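Local coordinates for nadph-flavin oxidoreductase (Vibrio harveyi, PDB 1BKJ), which catalyses the NADPH-dependent reduction of FMN to FMNH2 and supplies the reduced flavin to bacterial luciferase for bioluminescence, at the interface of chains A and B. Numbering follows the deposited sequence. Chains: chain A/B, Nadph-flavin oxidoreductase.

Contact 1: the interface of chains A and B. Residues chain A 47, 82, 84, 143-146, 149; chain B 181.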
loop_
_atom_site.group_PDB
_atom_site.type_symbol
_atom_site.label_atom_id
_atom_site.label_comp_id
_atom_site.label_asym_id
_atom_site.label_seq_id
_atom_site.Cartn_x
_atom_site.Cartn_y
_atom_site.Cartn_z
ATOM N N SER A 47 0.797 2.141 -12.433
ATOM C CA SER A 47 -0.004 2.231 -13.647
ATOM C C SER A 47 -1.298 1.485 -13.377
ATOM O O SER A 47 -1.307 0.469 -12.661
ATOM C CB SER A 47 0.698 1.628 -14.860
ATOM O OG SER A 47 1.488 2.616 -15.483
ATOM N N ASP A 82 5.188 -0.064 -12.421
ATOM C CA ASP A 82 5.618 0.398 -13.730
ATOM C C ASP A 82 6.913 1.211 -13.709
ATOM O O ASP A 82 6.921 2.373 -13.305
ATOM C CB ASP A 82 4.492 1.232 -14.367
ATOM C CG ASP A 82 4.725 1.548 -15.849
ATOM O OD1 ASP A 82 5.830 1.339 -16.384
ATOM O OD2 ASP A 82 3.782 2.041 -16.493
ATOM N N GLN A 84 8.637 1.028 -16.655
ATOM C CA GLN A 84 8.824 1.134 -18.093
ATOM C C GLN A 84 8.762 2.601 -18.530
ATOM O O GLN A 84 9.435 2.980 -19.485
ATOM C CB GLN A 84 7.824 0.271 -18.879
ATOM C CG GLN A 84 8.038 0.256 -20.428
ATOM C CD GLN A 84 9.462 -0.082 -20.860
ATOM O OE1 GLN A 84 10.014 0.578 -21.737
ATOM N NE2 GLN A 84 10.068 -1.077 -20.225
ATOM N N LEU A 143 -2.982 -8.265 -20.700
ATOM C CA LEU A 143 -2.940 -6.808 -20.609
ATOM C C LEU A 143 -1.789 -6.175 -21.400
ATOM O O LEU A 143 -1.704 -4.948 -21.496
ATOM C CB LEU A 143 -2.916 -6.365 -19.137
ATOM C CG LEU A 143 -4.119 -6.800 -18.281
ATOM C CD1 LEU A 143 -3.952 -6.318 -16.869
ATOM C CD2 LEU A 143 -5.436 -6.296 -18.857
ATOM N N GLY A 144 -0.910 -7.020 -21.948
ATOM C CA GLY A 144 0.221 -6.564 -22.744
ATOM C C GLY A 144 1.260 -5.754 -21.990
ATOM O O GLY A 144 1.840 -4.818 -22.555
ATOM N N LEU A 145 1.473 -6.105 -20.716
ATOM C CA LEU A 145 2.438 -5.412 -19.862
ATOM C C LEU A 145 3.864 -5.643 -20.372
ATOM O O LEU A 145 4.267 -6.776 -20.600
ATOM C CB LEU A 145 2.298 -5.845 -18.391
ATOM C CG LEU A 145 0.955 -5.667 -17.663
ATOM C CD1 LEU A 145 1.139 -5.998 -16.182
ATOM C CD2 LEU A 145 0.376 -4.254 -17.829
ATOM N N PRO A 146 4.631 -4.562 -20.592
ATOM C CA PRO A 146 6.011 -4.646 -21.092
ATOM C C PRO A 146 7.036 -5.048 -20.022
ATOM O O PRO A 146 6.664 -5.332 -18.882
ATOM C CB PRO A 146 6.243 -3.224 -21.574
ATOM C CG PRO A 146 5.561 -2.438 -20.515
ATOM C CD PRO A 146 4.277 -3.160 -20.319
ATOM N N SER A 149 7.543 -4.056 -15.690
ATOM C CA SER A 149 6.160 -3.882 -15.269
ATOM C C SER A 149 5.615 -5.225 -14.803
ATOM O O SER A 149 5.940 -6.249 -15.389
ATOM C CB SER A 149 5.345 -3.383 -16.473
ATOM O OG SER A 149 4.060 -2.941 -16.100
ATOM N N TYR B 181 -1.864 -2.072 -22.171
ATOM C CA TYR B 181 -0.828 -1.084 -21.886
ATOM C C TYR B 181 -0.519 -0.301 -23.169
ATOM O O TYR B 181 -0.317 -0.894 -24.233
ATOM C CB TYR B 181 0.431 -1.779 -21.401
ATOM C CG TYR B 181 1.461 -0.856 -20.807
ATOM C CD1 TYR B 181 2.452 -0.247 -21.618
ATOM C CD2 TYR B 181 1.478 -0.599 -19.423
ATOM C CE1 TYR B 181 3.440 0.585 -21.059
ATOM C CE2 TYR B 181 2.459 0.230 -18.851
ATOM C CZ TYR B 181 3.431 0.822 -19.676
ATOM O OH TYR B 181 4.383 1.636 -19.111
#

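Contact 2: the interface of chains A and B. Residues chain A 86, 89-90, 93; chain B 213, 217, 221.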
loop_
_atom_site.group_PDB
_atom_site.type_symbol
_atom_site.label_atom_id
_atom_site.label_comp_id
_atom_site.label_asym_id
_atom_site.label_seq_id
_atom_site.Cartn_x
_atom_site.Cartn_y
_atom_site.Cartn_z
ATOM N N HIS A 86 9.989 5.091 -16.896
ATOM C CA HIS A 86 11.329 5.570 -16.576
ATOM C C HIS A 86 12.382 5.060 -17.547
ATOM O O HIS A 86 13.257 5.828 -17.974
ATOM C CB HIS A 86 11.690 5.167 -15.151
ATOM C CG HIS A 86 10.627 5.503 -14.153
ATOM N ND1 HIS A 86 9.530 4.690 -13.942
ATOM C CD2 HIS A 86 10.473 6.567 -13.333
ATOM C CE1 HIS A 86 8.750 5.240 -13.033
ATOM N NE2 HIS A 86 9.301 6.382 -12.645
ATOM N N ILE A 89 12.188 6.918 -20.869
ATOM C CA ILE A 89 12.787 8.258 -20.746
ATOM C C ILE A 89 14.340 8.142 -20.782
ATOM O O ILE A 89 15.010 8.881 -21.510
ATOM C CB ILE A 89 12.326 8.944 -19.424
ATOM C CG1 ILE A 89 10.808 9.156 -19.438
ATOM C CG2 ILE A 89 13.066 10.278 -19.190
ATOM C CD1 ILE A 89 10.197 9.506 -18.061
ATOM N N ASN A 90 14.876 7.180 -20.031
ATOM C CA ASN A 90 16.318 6.929 -19.937
ATOM C C ASN A 90 16.519 5.404 -19.880
ATOM O O ASN A 90 16.134 4.767 -18.900
ATOM C CB ASN A 90 16.860 7.592 -18.660
ATOM C CG ASN A 90 18.376 7.458 -18.483
ATOM O OD1 ASN A 90 19.047 6.692 -19.167
ATOM N ND2 ASN A 90 18.913 8.224 -17.544
ATOM N N VAL A 93 18.265 3.171 -16.737
ATOM C CA VAL A 93 17.544 2.868 -15.497
ATOM C C VAL A 93 17.732 1.381 -15.124
ATOM O O VAL A 93 17.632 0.499 -15.987
ATOM C CB VAL A 93 16.008 3.221 -15.662
ATOM C CG1 VAL A 93 15.129 2.584 -14.581
ATOM C CG2 VAL A 93 15.811 4.720 -15.612
ATOM N N SER B 213 11.815 14.533 -14.754
ATOM C CA SER B 213 12.208 13.314 -15.480
ATOM C C SER B 213 13.691 12.969 -15.412
ATOM O O SER B 213 14.034 11.799 -15.237
ATOM C CB SER B 213 11.717 13.335 -16.930
ATOM O OG SER B 213 12.372 14.310 -17.712
ATOM N N THR B 217 14.943 9.683 -13.062
ATOM C CA THR B 217 15.643 8.649 -13.835
ATOM C C THR B 217 17.146 8.638 -13.518
ATOM O O THR B 217 17.795 7.595 -13.623
ATOM C CB THR B 217 15.403 8.737 -15.363
ATOM O OG1 THR B 217 15.850 10.001 -15.871
ATOM C CG2 THR B 217 13.938 8.526 -15.694
ATOM N N ALA B 221 19.187 5.361 -12.268
ATOM C CA ALA B 221 20.331 4.958 -13.082
ATOM C C ALA B 221 21.441 4.476 -12.152
ATOM O O ALA B 221 22.347 3.773 -12.583
ATOM C CB ALA B 221 20.810 6.104 -13.951
#

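Contact 1: the interface of chains A and B
In the dimer interface of this nitroreductase-family flavoenzyme, B:Tyr181, in the loop between strand 176-178 and helix 186-199, lays its ring against A:Pro146 and reaches A:Asp82 at the end of strand 75-82. With CG anti to the backbone N (chi1 -168°), the ring extends away from its own main chain and carries the phenol to the carboxylate. The hydroxyl B:Tyr181 OH donates to A:Asp82 OD2 at 2.7 Å, arriving on the syn side and somewhat out of the carboxylate plane, while its link to OD1 is weak. The two planes are turned 59° apart, and A:Asp82 OD2 lies in plane at the ring edge, 3.3 Å from B:Tyr181 CE2. Chain A holds the carboxylate in this rotation: the hydroxyl A:Ser47 OG donates to the anti lone pair of A:Asp82 OD2 at 2.6 Å. The backbone A:Gln84 N donates to A:Asp82 OD1 at 2.8 Å, nearly along the C-O axis. OD2 thus accepts from a donor of each subunit. A:Pro146 sets CD over the centre of one face of the B:Tyr181 ring, 3.6 Å from the centroid, in a CH-pi contact, and CG continues towards CE1 of the tyrosine. At the other end of the residue, B:Tyr181 N donates to the carbonyl A:Leu143 O at 3.0 Å. Held by backbone, face and hydroxyl, the tyrosine ties this loop to the partner subunit and contributes to holding the homodimer together.

Contact 2: the interface of chains A and B
The methyl group of B:Thr217 forms the apolar centre, where its CG2 packs against A:Ile89 and the backbone of A:His86. A:Ile89 offers its CG2 branch, which stands 4.0 Å from B:Thr217 CG2; the two side chains cross at about a right angle. A:Ile89 CG2 also meets B:Ser213 CB, one helical turn earlier, at 4.0 Å, and so touches two successive turns of the partner helix. Beside it, B:Thr217 CG2 approaches the carbonyl A:His86 O at 3.6 Å. The contact with A:His86 is thus made chiefly by its main chain, with CB near the methyl and the imidazole directed away from the threonine.

Further out, A:Asn90 packs next to A:Ile89, and A:Val93 continues the wall round the threonine. A:Asn90 lays its CB 3.8 Å from B:Thr217 CB, and its amide ND2 extends along the hydroxyl side of the threonine, 3.9 Å from OG1, a proximity too long for a bond. A:Val93 brings in its CG2 branch at 4.0 Å from B:Thr217 CB, while the CA atoms of A:Val93 and B:Ala221 pass at 4.2 Å where the two backbones come near each other.

At the polar rim, the hydroxyl of B:Thr217 turns back to its own helix: OG1 sits between the backbone N and the carbonyl carbon (chi1 60°) and donates to the carbonyl B:Ser213 O at 2.6 Å. This bond should restrain the side-chain rotation, with CG2 facing chain A.

In the fold, the patch joins helix 212-220 of chain B to the end of helix 84-89 of chain A and the loop that follows it, with B:Ala221 just past the helix end.

The C-alpha centres of contact 1 and contact 2 lie about 16 Å apart, and they share helix 84-89 of chain A: A:Gln84 at its start belongs to contact 1, A:His86 and A:Ile89 to contact 2. This short helix therefore meets chain B at both ends, through the loop bearing B:Tyr181 and through helix 212-220. A:Gln84 N links its start to the carboxylate that receives the tyrosine hydroxyl, whereas its end packs by apolar contacts. Because the homodimer is two-fold symmetric, in both copies residues from the later part of one chain pack on this helix and its neighbours in the other.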